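Local structure of predicted transcriptional regulator (Oenococcus oeni, 3BY6) at residues L29-L35 and K71-G77. The protein probably binds DNA through a winged helix-turn-helix domain and regulates transcription as a member of the GntR family. Sequence-based numbering, arbitrary orientation.
Sequences LSANDQL and KGTFITG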
ATOM      1  N   LEU D  29     -12.381  10.216 -16.364  1.00 47.05           N
ATOM      2  CA  LEU D  29     -13.828  10.334 -16.406  1.00 45.89           C
ATOM      3  C   LEU D  29     -14.101  11.722 -15.885  1.00 45.41           C
ATOM      4  O   LEU D  29     -13.507  12.125 -14.886  1.00 45.13           O
ATOM      5  CB  LEU D  29     -14.492   9.275 -15.532  1.00 45.55           C
ATOM      6  CG  LEU D  29     -14.208   7.827 -15.960  1.00 45.42           C
ATOM      7  CD1 LEU D  29     -14.601   6.821 -14.875  1.00 44.53           C
ATOM      8  CD2 LEU D  29     -14.915   7.518 -17.263  1.00 43.71           C
ATOM      9  N   SER D  30     -14.952  12.468 -16.598  1.00 45.12           N
ATOM     10  CA  SER D  30     -15.277  13.863 -16.272  1.00 44.81           C
ATOM     11  C   SER D  30     -16.654  13.978 -15.649  1.00 43.65           C
ATOM     12  O   SER D  30     -17.489  13.088 -15.782  1.00 42.60           O
ATOM     13  CB  SER D  30     -15.185  14.761 -17.530  1.00 45.22           C
ATOM     14  OG  SER D  30     -13.822  14.957 -17.907  1.00 47.74           O
ATOM     15  N   ALA D  31     -16.885  15.110 -14.987  1.00 43.11           N
ATOM     16  CA  ALA D  31     -18.186  15.420 -14.388  1.00 42.22           C
ATOM     17  C   ALA D  31     -19.303  15.096 -15.362  1.00 41.89           C
ATOM     18  O   ALA D  31     -19.233  15.464 -16.544  1.00 41.73           O
ATOM     19  CB  ALA D  31     -18.258  16.913 -13.946  1.00 41.46           C
ATOM     20  N   ASN D  32     -20.320  14.398 -14.858  1.00 41.55           N
ATOM     21  CA  ASN D  32     -21.541  14.073 -15.614  1.00 41.76           C
ATOM     22  C   ASN D  32     -21.375  13.070 -16.781  1.00 42.31           C
ATOM     23  O   ASN D  32     -22.345  12.763 -17.465  1.00 42.66           O
ATOM     24  CB  ASN D  32     -22.242  15.360 -16.069  1.00 41.14           C
ATOM     25  CG  ASN D  32     -22.342  16.401 -14.932  1.00 40.86           C
ATOM     26  OD1 ASN D  32     -21.775  17.512 -15.030  1.00 38.82           O
ATOM     27  ND2 ASN D  32     -23.018  16.020 -13.837  1.00 33.56           N
ATOM     28  N   ASP D  33     -20.166  12.544 -16.985  1.00 42.96           N
ATOM     29  CA  ASP D  33     -19.922  11.542 -18.011  1.00 42.88           C
ATOM     30  C   ASP D  33     -20.820  10.358 -17.712  1.00 43.11           C
ATOM     31  O   ASP D  33     -20.947   9.936 -16.564  1.00 42.49           O
ATOM     32  CB  ASP D  33     -18.451  11.077 -18.008  1.00 43.50           C
ATOM     33  CG  ASP D  33     -17.519  12.005 -18.804  1.00 43.69           C
ATOM     34  OD1 ASP D  33     -18.029  12.877 -19.506  1.00 43.90           O
ATOM     35  OD2 ASP D  33     -16.271  11.830 -18.751  1.00 42.34           O
ATOM     36  N   GLN D  34     -21.442   9.819 -18.749  1.00 43.55           N
ATOM     37  CA  GLN D  34     -22.220   8.618 -18.599  1.00 44.18           C
ATOM     38  C   GLN D  34     -21.290   7.405 -18.440  1.00 43.92           C
ATOM     39  O   GLN D  34     -20.303   7.261 -19.142  1.00 43.28           O
ATOM     40  CB  GLN D  34     -23.179   8.403 -19.769  1.00 44.46           C
ATOM     41  CG  GLN D  34     -24.040   7.156 -19.532  1.00 46.88           C
ATOM     42  CD  GLN D  34     -25.357   7.147 -20.256  1.00 49.35           C
ATOM     43  OE1 GLN D  34     -25.579   7.908 -21.207  1.00 52.09           O
ATOM     44  NE2 GLN D  34     -26.256   6.276 -19.803  1.00 49.80           N
ATOM     45  N   LEU D  35     -21.643   6.541 -17.502  1.00 44.25           N
ATOM     46  CA  LEU D  35     -20.881   5.335 -17.219  1.00 44.70           C
ATOM     47  C   LEU D  35     -21.566   4.212 -17.993  1.00 44.88           C
ATOM     48  O   LEU D  35     -22.803   4.260 -18.148  1.00 45.85           O
ATOM     49  CB  LEU D  35     -20.952   5.049 -15.721  1.00 45.16           C
ATOM     50  CG  LEU D  35     -19.684   4.715 -14.950  1.00 46.16           C
ATOM     51  CD1 LEU D  35     -18.591   5.726 -15.272  1.00 47.66           C
ATOM     52  CD2 LEU D  35     -19.999   4.660 -13.461  1.00 44.56           C
ATOM     53  N   LYS D  71     -32.553   6.674 -17.363  1.00 62.79           N
ATOM     54  CA  LYS D  71     -31.591   7.443 -18.174  1.00 61.52           C
ATOM     55  C   LYS D  71     -30.174   6.830 -18.154  1.00 59.47           C
ATOM     56  O   LYS D  71     -29.566   6.599 -19.210  1.00 59.51           O
ATOM     57  CB  LYS D  71     -31.546   8.894 -17.680  1.00 61.76           C
ATOM     58  CG  LYS D  71     -30.999   9.897 -18.708  1.00 63.00           C
ATOM     59  CD  LYS D  71     -31.547  11.314 -18.459  1.00 62.94           C
ATOM     60  CE  LYS D  71     -32.920  11.499 -19.143  1.00 64.14           C
ATOM     61  NZ  LYS D  71     -33.711  12.632 -18.604  1.00 63.17           N
ATOM     62  N   GLY D  72     -29.646   6.556 -16.967  1.00 56.55           N
ATOM     63  CA  GLY D  72     -28.324   5.968 -16.869  1.00 54.28           C
ATOM     64  C   GLY D  72     -27.660   6.171 -15.524  1.00 51.98           C
ATOM     65  O   GLY D  72     -28.307   6.542 -14.556  1.00 51.21           O
ATOM     66  N   THR D  73     -26.365   5.853 -15.491  1.00 49.37           N
ATOM     67  CA  THR D  73     -25.472   6.075 -14.359  1.00 47.17           C
ATOM     68  C   THR D  73     -24.410   7.004 -14.875  1.00 45.12           C
ATOM     69  O   THR D  73     -23.847   6.790 -15.970  1.00 43.41           O
ATOM     70  CB  THR D  73     -24.769   4.777 -13.907  1.00 47.16           C
ATOM     71  OG1 THR D  73     -25.760   3.797 -13.591  1.00 48.47           O
ATOM     72  CG2 THR D  73     -23.857   5.012 -12.692  1.00 47.12           C
ATOM     73  N   PHE D  74     -24.129   8.020 -14.063  1.00 43.02           N
ATOM     74  CA  PHE D  74     -23.326   9.162 -14.494  1.00 41.54           C
ATOM     75  C   PHE D  74     -22.354   9.488 -13.404  1.00 39.49           C
ATOM     76  O   PHE D  74     -22.674   9.354 -12.245  1.00 39.02           O
ATOM     77  CB  PHE D  74     -24.231  10.398 -14.724  1.00 41.89           C
ATOM     78  CG  PHE D  74     -25.161  10.260 -15.878  1.00 41.22           C
ATOM     79  CD1 PHE D  74     -24.785  10.667 -17.126  1.00 40.44           C
ATOM     80  CD2 PHE D  74     -26.418   9.705 -15.709  1.00 43.20           C
ATOM     81  CE1 PHE D  74     -25.640  10.540 -18.189  1.00 39.94           C
ATOM     82  CE2 PHE D  74     -27.269   9.565 -16.776  1.00 41.38           C
ATOM     83  CZ  PHE D  74     -26.876   9.986 -18.011  1.00 41.03           C
ATOM     84  N   ILE D  75     -21.165   9.921 -13.783  1.00 38.09           N
ATOM     85  CA  ILE D  75     -20.237  10.546 -12.839  1.00 36.31           C
ATOM     86  C   ILE D  75     -20.933  11.770 -12.215  1.00 35.88           C
ATOM     87  O   ILE D  75     -21.642  12.488 -12.904  1.00 35.21           O
ATOM     88  CB  ILE D  75     -18.925  10.982 -13.518  1.00 36.13           C
ATOM     89  CG1 ILE D  75     -18.289   9.801 -14.294  1.00 35.74           C
ATOM     90  CG2 ILE D  75     -17.946  11.559 -12.491  1.00 31.23           C
ATOM     91  CD1 ILE D  75     -18.299   8.429 -13.533  1.00 38.20           C
ATOM     92  N   THR D  76     -20.747  11.962 -10.903  1.00 35.29           N
ATOM     93  CA  THR D  76     -21.219  13.148 -10.180  1.00 34.61           C
ATOM     94  C   THR D  76     -20.846  14.465 -10.911  1.00 34.33           C
ATOM     95  O   THR D  76     -19.880  14.532 -11.678  1.00 34.15           O
ATOM     96  CB  THR D  76     -20.638  13.146  -8.718  1.00 34.64           C
ATOM     97  OG1 THR D  76     -21.282  14.174  -7.919  1.00 33.47           O
ATOM     98  CG2 THR D  76     -19.111  13.330  -8.749  1.00 34.41           C
ATOM     99  N   GLY D  77     -21.635  15.501 -10.688  1.00 34.46           N
ATOM    100  CA  GLY D  77     -21.240  16.868 -11.004  1.00 34.40           C
ATOM    101  C   GLY D  77     -20.238  17.413 -10.012  1.00 34.35           C
ATOM    102  O   GLY D  77     -19.536  18.376 -10.308  1.00 35.03           O
TER
HETATM  103  O   HOH W   1     -24.710  13.635 -13.161  1.00 50.04           O
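Ile75 is the centre of this contact, with the largest area buried by the opposite segment, and Gln34 and Asn32 come next. The CA-CB bond of Ile75 points toward residues 29-35. Ile75 CD1 lies 3.2 Å from Leu35 CD1, a tight contact, and Ile75 CG1 lies 4.0 Å from Leu29 CB. Ile65 and Val24, from strand 65-68 and helix 12-25, also touch Ile75 and extend this apolar cluster.

The backbones run antiparallel. Ile75 N donates to Asp33 O (2.8 Å), and Leu35 N donates to Thr73 O (2.7 Å). Between these bonds, Gln34 and Phe74 form a non-hydrogen-bonded pair with side chains on the same sheet face. Gln34 CB lies 3.6 Å from Phe74 CE1. The extended Gln34 side chain reaches along the strand, and Gln34 NE2 makes a weak hydrogen bond to Lys71 O (3.4 Å).

Asn32 sits in a type II turn from Ser30 to Asp33. Asp33 N donates to Ser30 O (3.0 Å) and closes the turn. Ser30 N donates to the Asp33 carboxylate at Asp33 OD2 (2.6 Å) and braces it. Asn32 N donates to Thr76 O (3.2 Å) and weakly to Ile75 O (3.0 Å). A water links Asn32 ND2 to Ile75 O.

Strand 72-75 thus lies between 34-35 and 65-68. This small antiparallel sheet, with the hairpin of 65-68 and 72-75 as its wing, is characteristic of the winged helix-turn-helix domain of GntR regulators.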